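Local atomic coordinates of endo-polygalacturonase (PDB entry 1BHE), a protein that hydrolyses the alpha-1,4 links of polygalacturonic acid in plant cell walls and takes part in the maceration and soft-rotting of plant tissue. Residues D2-K10 with D183-T191. Sequence-based numbering, arbitrary orientation.
Sequences DSRTVSEPK and DGFTAWKTT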
loop_
_atom_site.group_PDB
_atom_site.type_symbol
_atom_site.label_atom_id
_atom_site.label_comp_id
_atom_site.label_asym_id
_atom_site.label_seq_id
_atom_site.Cartn_x
_atom_site.Cartn_y
_atom_site.Cartn_z
ATOM N N ASP A 2 -0.669 -15.603 -6.287
ATOM C CA ASP A 2 0.617 -15.856 -5.623
ATOM C C ASP A 2 1.039 -17.280 -5.965
ATOM O O ASP A 2 0.162 -18.153 -5.985
ATOM C CB ASP A 2 0.380 -15.669 -4.129
ATOM C CG ASP A 2 1.578 -15.669 -3.217
ATOM O OD1 ASP A 2 2.622 -16.253 -3.563
ATOM O OD2 ASP A 2 1.467 -15.088 -2.108
ATOM N N SER A 3 2.314 -17.533 -6.246
ATOM C CA SER A 3 2.724 -18.879 -6.646
ATOM C C SER A 3 2.969 -19.776 -5.439
ATOM O O SER A 3 3.083 -20.999 -5.565
ATOM C CB SER A 3 3.954 -18.853 -7.547
ATOM O OG SER A 3 5.139 -18.566 -6.827
ATOM N N ARG A 4 3.049 -19.170 -4.263
ATOM C CA ARG A 4 3.281 -19.903 -3.035
ATOM C C ARG A 4 1.986 -20.468 -2.454
ATOM O O ARG A 4 0.910 -19.938 -2.721
ATOM C CB ARG A 4 3.865 -18.973 -1.957
ATOM C CG ARG A 4 5.149 -18.252 -2.342
ATOM C CD ARG A 4 5.504 -17.231 -1.264
ATOM N NE ARG A 4 4.417 -16.266 -1.088
ATOM C CZ ARG A 4 4.256 -15.505 -0.010
ATOM N NH1 ARG A 4 5.108 -15.569 1.000
ATOM N NH2 ARG A 4 3.237 -14.662 0.059
ATOM N N THR A 5 2.131 -21.471 -1.591
ATOM C CA THR A 5 0.981 -21.930 -0.815
ATOM C C THR A 5 0.954 -21.029 0.418
ATOM O O THR A 5 1.983 -20.849 1.070
ATOM C CB THR A 5 1.048 -23.397 -0.387
ATOM O OG1 THR A 5 2.348 -23.706 0.125
ATOM C CG2 THR A 5 0.770 -24.282 -1.588
ATOM N N VAL A 6 -0.150 -20.326 0.626
ATOM C CA VAL A 6 -0.254 -19.369 1.718
ATOM C C VAL A 6 -1.428 -19.711 2.635
ATOM O O VAL A 6 -2.573 -19.704 2.184
ATOM C CB VAL A 6 -0.429 -17.924 1.209
ATOM C CG1 VAL A 6 -0.537 -16.954 2.383
ATOM C CG2 VAL A 6 0.726 -17.505 0.304
ATOM N N SER A 7 -1.125 -19.956 3.900
ATOM C CA SER A 7 -2.183 -20.241 4.877
ATOM C C SER A 7 -2.065 -19.218 6.002
ATOM O O SER A 7 -1.096 -18.451 5.990
ATOM C CB SER A 7 -2.122 -21.681 5.372
ATOM O OG SER A 7 -0.888 -21.963 5.997
ATOM N N GLU A 8 -3.069 -19.105 6.864
ATOM C CA GLU A 8 -3.051 -18.057 7.882
ATOM C C GLU A 8 -1.772 -18.079 8.710
ATOM O O GLU A 8 -1.346 -19.107 9.226
ATOM C CB GLU A 8 -4.253 -18.181 8.826
ATOM C CG GLU A 8 -4.464 -16.987 9.739
ATOM C CD GLU A 8 -5.840 -16.892 10.362
ATOM O OE1 GLU A 8 -6.718 -17.732 10.080
ATOM O OE2 GLU A 8 -6.078 -15.956 11.157
ATOM N N PRO A 9 -1.146 -16.913 8.850
ATOM C CA PRO A 9 0.052 -16.756 9.644
ATOM C C PRO A 9 -0.152 -17.170 11.098
ATOM O O PRO A 9 -1.258 -17.098 11.630
ATOM C CB PRO A 9 0.325 -15.246 9.596
ATOM C CG PRO A 9 -0.308 -14.802 8.321
ATOM C CD PRO A 9 -1.581 -15.625 8.245
ATOM N N LYS A 10 0.916 -17.589 11.748
ATOM C CA LYS A 10 0.896 -17.948 13.161
ATOM C C LYS A 10 1.809 -16.958 13.882
ATOM O O LYS A 10 2.888 -16.663 13.352
ATOM C CB LYS A 10 1.384 -19.375 13.392
ATOM C CG LYS A 10 0.489 -20.449 12.794
ATOM C CD LYS A 10 0.696 -21.775 13.521
ATOM C CE LYS A 10 0.165 -22.933 12.688
ATOM N NZ LYS A 10 -1.313 -22.837 12.528
ATOM N N ASP A 183 10.447 -10.940 -2.722
ATOM C CA ASP A 183 9.720 -12.144 -3.115
ATOM C C ASP A 183 9.053 -12.793 -1.909
ATOM O O ASP A 183 9.742 -13.341 -1.052
ATOM C CB ASP A 183 10.729 -13.095 -3.754
ATOM C CG ASP A 183 10.187 -14.403 -4.271
ATOM O OD1 ASP A 183 9.082 -14.847 -3.894
ATOM O OD2 ASP A 183 10.909 -15.031 -5.086
ATOM N N GLY A 184 7.726 -12.745 -1.865
ATOM C CA GLY A 184 7.026 -13.400 -0.750
ATOM C C GLY A 184 6.609 -12.372 0.294
ATOM O O GLY A 184 7.410 -11.948 1.122
ATOM N N PHE A 185 5.357 -11.942 0.219
ATOM C CA PHE A 185 4.803 -10.991 1.176
ATOM C C PHE A 185 3.347 -11.388 1.410
ATOM O O PHE A 185 2.598 -11.525 0.447
ATOM C CB PHE A 185 4.875 -9.545 0.687
ATOM C CG PHE A 185 4.115 -8.557 1.525
ATOM C CD1 PHE A 185 4.634 -8.100 2.727
ATOM C CD2 PHE A 185 2.878 -8.088 1.121
ATOM C CE1 PHE A 185 3.941 -7.187 3.501
ATOM C CE2 PHE A 185 2.181 -7.177 1.895
ATOM C CZ PHE A 185 2.707 -6.715 3.086
ATOM N N THR A 186 2.997 -11.569 2.670
ATOM C CA THR A 186 1.626 -11.929 3.028
ATOM C C THR A 186 1.087 -10.921 4.047
ATOM O O THR A 186 1.665 -10.784 5.126
ATOM C CB THR A 186 1.556 -13.339 3.636
ATOM O OG1 THR A 186 1.908 -14.311 2.638
ATOM C CG2 THR A 186 0.157 -13.680 4.148
ATOM N N ALA A 187 0.006 -10.243 3.684
ATOM C CA ALA A 187 -0.699 -9.347 4.599
ATOM C C ALA A 187 -2.058 -10.030 4.846
ATOM O O ALA A 187 -2.759 -10.334 3.881
ATOM C CB ALA A 187 -0.875 -7.953 4.050
ATOM N N TRP A 188 -2.346 -10.374 6.087
ATOM C CA TRP A 188 -3.564 -11.130 6.412
ATOM C C TRP A 188 -4.190 -10.546 7.668
ATOM O O TRP A 188 -3.485 -10.287 8.641
ATOM C CB TRP A 188 -3.169 -12.584 6.614
ATOM C CG TRP A 188 -4.261 -13.592 6.759
ATOM C CD1 TRP A 188 -5.295 -13.591 7.649
ATOM C CD2 TRP A 188 -4.404 -14.792 5.981
ATOM N NE1 TRP A 188 -6.079 -14.708 7.471
ATOM C CE2 TRP A 188 -5.549 -15.461 6.450
ATOM C CE3 TRP A 188 -3.665 -15.361 4.937
ATOM C CZ2 TRP A 188 -5.979 -16.667 5.903
ATOM C CZ3 TRP A 188 -4.094 -16.557 4.395
ATOM C CH2 TRP A 188 -5.240 -17.204 4.886
ATOM N N LYS A 189 -5.480 -10.225 7.628
ATOM C CA LYS A 189 -6.125 -9.568 8.765
ATOM C C LYS A 189 -5.426 -8.257 9.105
ATOM O O LYS A 189 -5.253 -7.895 10.261
ATOM C CB LYS A 189 -6.225 -10.503 9.974
ATOM C CG LYS A 189 -7.455 -11.409 9.875
ATOM C CD LYS A 189 -7.410 -12.547 10.883
ATOM C CE LYS A 189 -8.674 -13.408 10.797
ATOM N NZ LYS A 189 -8.525 -14.649 11.625
ATOM N N THR A 190 -5.043 -7.505 8.073
ATOM C CA THR A 190 -4.391 -6.216 8.252
ATOM C C THR A 190 -5.474 -5.144 8.150
ATOM O O THR A 190 -6.248 -5.164 7.192
ATOM C CB THR A 190 -3.303 -5.957 7.196
ATOM O OG1 THR A 190 -2.190 -6.832 7.427
ATOM C CG2 THR A 190 -2.792 -4.525 7.259
ATOM N N THR A 191 -5.543 -4.269 9.145
ATOM C CA THR A 191 -6.505 -3.168 9.087
ATOM C C THR A 191 -5.747 -1.871 8.838
ATOM O O THR A 191 -4.785 -1.603 9.552
ATOM C CB THR A 191 -7.333 -3.062 10.384
ATOM O OG1 THR A 191 -8.139 -4.247 10.472
ATOM C CG2 THR A 191 -8.248 -1.846 10.365
HETATM O O HOH W 1 -8.541 -16.075 8.349
#
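Glu8 and Pro9 lie over one face of the Trp188 indole: Glu8 CA stands 3.7 Å from the centroid of the six-membered ring, almost on its normal, and Pro9 CD covers the five-membered ring, reaching Trp188 CG at 3.7 Å. From there the Glu8 side chain crosses that of Trp188 at about a right angle. Its CB rests against Trp188 CZ2, its CG moves on to NE1 (3.6 Å), with chi1 at -169° swinging CG opposite the backbone N, and its carboxylate ends nearly parallel to the indole, the planes 16° apart. Of the two oxygens, OE2 takes the salt bridge from Lys189 NZ (2.8 Å), met on its syn side but somewhat out of the carboxylate plane, and a hydrogen bond with Tyr165 OH; OE1 weakly accepts from a water that lies in the indole plane and itself accepts from Trp188 NE1. Val6 CG1 touches the indole edge at CZ3 and also packs on Thr186. Farther along, Arg4 lays its guanidinium over the Gly184 CA, 3.4 Å from NH1, and NH2 donates a bent bond (132°) to Thr186 OG1. Asp2 grips the same guanidinium side-on through NE and NH2, fixing its rotation, while its OD1 closes an Asx turn on Arg4 N. Thus the N-terminal arm, before strand 14-19, runs obliquely in the same sense as residues 184-189, on the outside of the right-handed parallel beta-helix characteristic of family 28 glycosyl hydrolases.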